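Local coordinates for APL1 (PDB 3O6N), which probably regulates complement-like immunity in the mosquito Anopheles gambiae, as a leucine-rich repeat protein that pairs with LRIM1, at residues R58-P61 against A62-D66; N354-R357 against A358-R361. All blocks are in the same frame, centred on the assembly; numbering follows the deposited sequence.

How the interactions relate
Interactions 1 and 2 lie toward the two ends of one leucine-rich repeat solenoid, with their centres about 73 Å apart and their nearest atoms about 59 Å apart, on opposite sides of the chain's centre. Interaction 1 comes first along the chain, where strand 59-60 runs into the short helix 63-67; interaction 2 comes late, in helix 353-359, directly after the short strand 351-352, which follows the last strand of the parallel run, 343-345. They share no helix or strand, and the stacked coils of the solenoid lie between them. In both, leucines turn inward from a short helix, and interaction 2 belongs to the disulfide-bonded region that closes the C-terminal end.

Interaction 1. Residues R58-P61 against A62-D66; sequences RKLP and AALLD
Leu64 reaches back from the first turn of a helix to meet Leu60 on the strand just before it. Its CB lies 4.0 Å from the carbonyl O of Pro61, beside the backbone as the chain bends into the helix. CG stands anti to the backbone N (chi1 173°), and the branch then divides. CD2 heads back toward the strand and ends 4.4 Å from CD1 of Leu60, a loose methyl-to-methyl contact across the turn, while CD1 diverges from it. Leucine suits both positions, since each is buried and has a forked apolar end that can meet a partner four residues away.

Pro61 has no backbone N-H to offer, and its rigid ring fits the junction between strand and helix, where the chain changes direction. Its CB lies 4.5 Å from CB of Ala63, a light apolar touch. The carbonyl of Pro61 does not bond directly to a helix N-H. A water molecule bridges instead, donating to Pro61 O at 2.8 Å and accepting from Leu65 N at 2.8 Å, so one water takes the place of the direct i to i+4 bond. One residue on, the direct helical pattern takes over, with Asp66 N bonded to Ala62 O at 3.0 Å.

The Leu-Pro pair matches the Leu-Pro step of the consensus common in extracellular leucine-rich repeats, where a strand-like stretch gives way to the return part of the coil. Strand 59-60 pairs in parallel with strand 83-84 through backbone bonds from Leu60, whose side chain also packs on Leu76. On the N-terminal side, Phe37 of strand 36-37 touches Pro61, Ala63 and Leu64, and Leu65 of helix 63-67 rests on Phe89.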
loop_
_atom_site.group_PDB
_atom_site.type_symbol
_atom_site.label_atom_id
_atom_site.label_comp_id
_atom_site.label_asym_id
_atom_site.label_seq_id
_atom_site.Cartn_x
_atom_site.Cartn_y
_atom_site.Cartn_z
ATOM N N ARG A 58 1.156 0.639 31.298
ATOM C CA ARG A 58 2.326 1.311 30.739
ATOM C C ARG A 58 3.519 0.360 30.627
ATOM O O ARG A 58 4.382 0.524 29.763
ATOM C CB ARG A 58 2.650 2.576 31.537
ATOM C CG ARG A 58 1.415 3.455 31.733
ATOM C CD ARG A 58 1.737 4.925 31.949
ATOM N NE ARG A 58 0.537 5.688 32.300
ATOM C CZ ARG A 58 -0.292 6.247 31.420
ATOM N NH1 ARG A 58 -0.065 6.141 30.118
ATOM N NH2 ARG A 58 -1.357 6.916 31.844
ATOM N N LYS A 59 3.550 -0.644 31.497
ATOM C CA LYS A 59 4.460 -1.771 31.325
ATOM C C LYS A 59 3.647 -3.058 31.352
ATOM O O LYS A 59 2.868 -3.284 32.275
ATOM C CB LYS A 59 5.532 -1.793 32.418
ATOM C CG LYS A 59 6.424 -3.025 32.369
ATOM C CD LYS A 59 7.586 -2.928 33.352
ATOM C CE LYS A 59 8.493 -4.149 33.243
ATOM N NZ LYS A 59 9.721 -4.020 34.075
ATOM N N LEU A 60 3.812 -3.889 30.330
ATOM C CA LEU A 60 3.121 -5.172 30.279
ATOM C C LEU A 60 3.789 -6.160 31.235
ATOM O O LEU A 60 4.950 -6.515 31.046
ATOM C CB LEU A 60 3.136 -5.727 28.855
ATOM C CG LEU A 60 2.350 -7.021 28.631
ATOM C CD1 LEU A 60 0.849 -6.780 28.796
ATOM C CD2 LEU A 60 2.660 -7.599 27.263
ATOM N N PRO A 61 3.053 -6.607 32.266
ATOM C CA PRO A 61 3.614 -7.467 33.317
ATOM C C PRO A 61 3.591 -8.948 32.956
ATOM O O PRO A 61 2.735 -9.385 32.193
ATOM C CB PRO A 61 2.671 -7.217 34.497
ATOM C CG PRO A 61 1.343 -6.954 33.845
ATOM C CD PRO A 61 1.646 -6.254 32.530
ATOM N N ALA A 62 4.524 -9.710 33.519
ATOM C CA ALA A 62 4.548 -11.156 33.335
ATOM C C ALA A 62 3.347 -11.821 34.008
ATOM O O ALA A 62 2.944 -12.923 33.636
ATOM C CB ALA A 62 5.846 -11.736 33.881
ATOM N N ALA A 63 2.779 -11.139 34.997
ATOM C CA ALA A 63 1.687 -11.694 35.792
ATOM C C ALA A 63 0.473 -12.090 34.956
ATOM O O ALA A 63 -0.253 -13.013 35.315
ATOM C CB ALA A 63 1.281 -10.722 36.892
ATOM N N LEU A 64 0.253 -11.392 33.845
ATOM C CA LEU A 64 -0.921 -11.652 33.018
ATOM C C LEU A 64 -0.914 -13.065 32.449
ATOM O O LEU A 64 -1.818 -13.853 32.718
ATOM C CB LEU A 64 -1.030 -10.627 31.883
ATOM C CG LEU A 64 -2.131 -10.893 30.855
ATOM C CD1 LEU A 64 -3.505 -10.951 31.520
ATOM C CD2 LEU A 64 -2.103 -9.836 29.759
ATOM N N LEU A 65 0.110 -13.381 31.661
ATOM C CA LEU A 65 0.206 -14.692 31.026
ATOM C C LEU A 65 0.780 -15.763 31.954
ATOM O O LEU A 65 0.739 -16.953 31.640
ATOM C CB LEU A 65 1.010 -14.607 29.727
ATOM C CG LEU A 65 0.340 -13.755 28.649
ATOM C CD1 LEU A 65 1.248 -13.572 27.433
ATOM C CD2 LEU A 65 -1.002 -14.360 28.240
ATOM N N ASP A 66 1.318 -15.343 33.093
ATOM C CA ASP A 66 1.718 -16.303 34.116
ATOM C C ASP A 66 0.473 -16.943 34.726
ATOM O O ASP A 66 0.512 -18.085 35.180
ATOM C CB ASP A 66 2.560 -15.632 35.202
ATOM C CG ASP A 66 4.013 -15.463 34.795
ATOM O OD1 ASP A 66 4.328 -15.666 33.602
ATOM O OD2 ASP A 66 4.841 -15.124 35.668
HETATM O O HOH W 1 1.963 -11.533 30.647
#

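Interaction 2. Residues N354-R357 against A358-R361; sequences NSLR and ALFR
Phe360 sets the edge of its ring against the carbonyl O of Leu356, with CD2 3.3 Å from that oxygen, which lies near the ring plane. The same oxygen accepts the backbone N-H of Phe360 (N to O 3.0 Å, N-H...O angle 162°), so ring edge and amide converge on one carbonyl. Helix 353-359 belongs to a cysteine-bonded C-terminal cap of the leucine-rich repeat solenoid: Cys353, where the helix begins, is bonded to Cys387, and Cys375 to Cys386.

Regular helical bonds from Ala358 N to Asn354 O and from Leu359 N to Ser355 O (2.8 Å) precede the one at Phe360. Leu356 and Leu359 share the buried face, their CD2 methyls 4.3 Å apart. Leu356 packs on Leu385 and Cys387 of strand 385-388, whereas Leu359 faces Leu333 and Leu335 of the repeats, so the pair joins cap to solenoid. Leucine suits both places, being bulky and apolar.

Arg357 suits the partly exposed flank: extended from CG to NE, it forms salt bridges from NE to Glu382 OE1 and from NH2 to Glu389 OE1. Phe360's flat aromatic ring suits its place, stacking with His383 and touching Leu385 while its edge meets the carbonyl. Beyond it the backbone tightens, Arg361 N bonding to Ala358 O at 3.1 Å, and the Arg361 chain starts back along the helix, its CG 3.5 Å from Arg357 O.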
loop_
_atom_site.group_PDB
_atom_site.type_symbol
_atom_site.label_atom_id
_atom_site.label_comp_id
_atom_site.label_asym_id
_atom_site.label_seq_id
_atom_site.Cartn_x
_atom_site.Cartn_y
_atom_site.Cartn_z
ATOM N N ASN A 354 -10.626 24.211 -34.423
ATOM C CA ASN A 354 -11.248 23.275 -35.353
ATOM C C ASN A 354 -11.333 21.869 -34.771
ATOM O O ASN A 354 -12.330 21.167 -34.955
ATOM C CB ASN A 354 -10.497 23.247 -36.687
ATOM C CG ASN A 354 -10.752 24.482 -37.523
ATOM O OD1 ASN A 354 -9.818 25.163 -37.945
ATOM N ND2 ASN A 354 -12.024 24.780 -37.765
ATOM N N SER A 355 -10.284 21.461 -34.066
ATOM C CA SER A 355 -10.270 20.145 -33.441
ATOM C C SER A 355 -11.373 20.019 -32.387
ATOM O O SER A 355 -12.038 18.990 -32.301
ATOM C CB SER A 355 -8.905 19.853 -32.819
ATOM O OG SER A 355 -8.830 18.503 -32.401
ATOM N N LEU A 356 -11.575 21.072 -31.601
ATOM C CA LEU A 356 -12.634 21.069 -30.593
ATOM C C LEU A 356 -14.030 21.017 -31.211
ATOM O O LEU A 356 -14.910 20.328 -30.696
ATOM C CB LEU A 356 -12.513 22.279 -29.672
ATOM C CG LEU A 356 -11.359 22.258 -28.675
ATOM C CD1 LEU A 356 -11.417 23.506 -27.802
ATOM C CD2 LEU A 356 -11.406 20.984 -27.818
ATOM N N ARG A 357 -14.238 21.740 -32.310
ATOM C CA ARG A 357 -15.533 21.694 -32.983
ATOM C C ARG A 357 -15.838 20.286 -33.480
ATOM O O ARG A 357 -16.955 19.790 -33.317
ATOM C CB ARG A 357 -15.603 22.701 -34.132
ATOM C CG ARG A 357 -15.709 24.130 -33.649
ATOM C CD ARG A 357 -15.828 25.117 -34.799
ATOM N NE ARG A 357 -15.257 26.393 -34.395
ATOM C CZ ARG A 357 -14.092 26.859 -34.826
ATOM N NH1 ARG A 357 -13.383 26.177 -35.715
ATOM N NH2 ARG A 357 -13.652 28.025 -34.383
ATOM N N ALA A 358 -14.845 19.640 -34.080
ATOM C CA ALA A 358 -15.015 18.268 -34.546
ATOM C C ALA A 358 -15.252 17.333 -33.365
ATOM O O ALA A 358 -16.133 16.473 -33.404
ATOM C CB ALA A 358 -13.797 17.817 -35.344
ATOM N N LEU A 359 -14.468 17.515 -32.310
ATOM C CA LEU A 359 -14.557 16.649 -31.136
ATOM C C LEU A 359 -15.976 16.611 -30.591
ATOM O O LEU A 359 -16.536 15.537 -30.367
ATOM C CB LEU A 359 -13.605 17.128 -30.046
ATOM C CG LEU A 359 -13.529 16.249 -28.794
ATOM C CD1 LEU A 359 -13.012 14.860 -29.153
ATOM C CD2 LEU A 359 -12.650 16.904 -27.743
ATOM N N PHE A 360 -16.559 17.791 -30.399
ATOM C CA PHE A 360 -17.871 17.909 -29.766
ATOM C C PHE A 360 -19.049 17.463 -30.637
ATOM O O PHE A 360 -20.200 17.520 -30.211
ATOM C CB PHE A 360 -18.084 19.322 -29.215
ATOM C CG PHE A 360 -17.506 19.520 -27.842
ATOM C CD1 PHE A 360 -18.326 19.516 -26.724
ATOM C CD2 PHE A 360 -16.142 19.680 -27.666
ATOM C CE1 PHE A 360 -17.796 19.686 -25.458
ATOM C CE2 PHE A 360 -15.605 19.850 -26.403
ATOM C CZ PHE A 360 -16.433 19.853 -25.296
ATOM N N ARG A 361 -18.769 17.000 -31.849
ATOM C CA ARG A 361 -19.805 16.347 -32.639
ATOM C C ARG A 361 -20.125 14.975 -32.039
ATOM O O ARG A 361 -21.211 14.430 -32.251
ATOM C CB ARG A 361 -19.364 16.193 -34.098
ATOM C CG ARG A 361 -19.150 17.515 -34.827
ATOM C CD ARG A 361 -18.818 17.274 -36.295
ATOM N NE ARG A 361 -19.963 16.732 -37.025
ATOM C CZ ARG A 361 -19.883 16.144 -38.214
ATOM N NH1 ARG A 361 -18.709 16.008 -38.812
ATOM N NH2 ARG A 361 -20.978 15.685 -38.803
#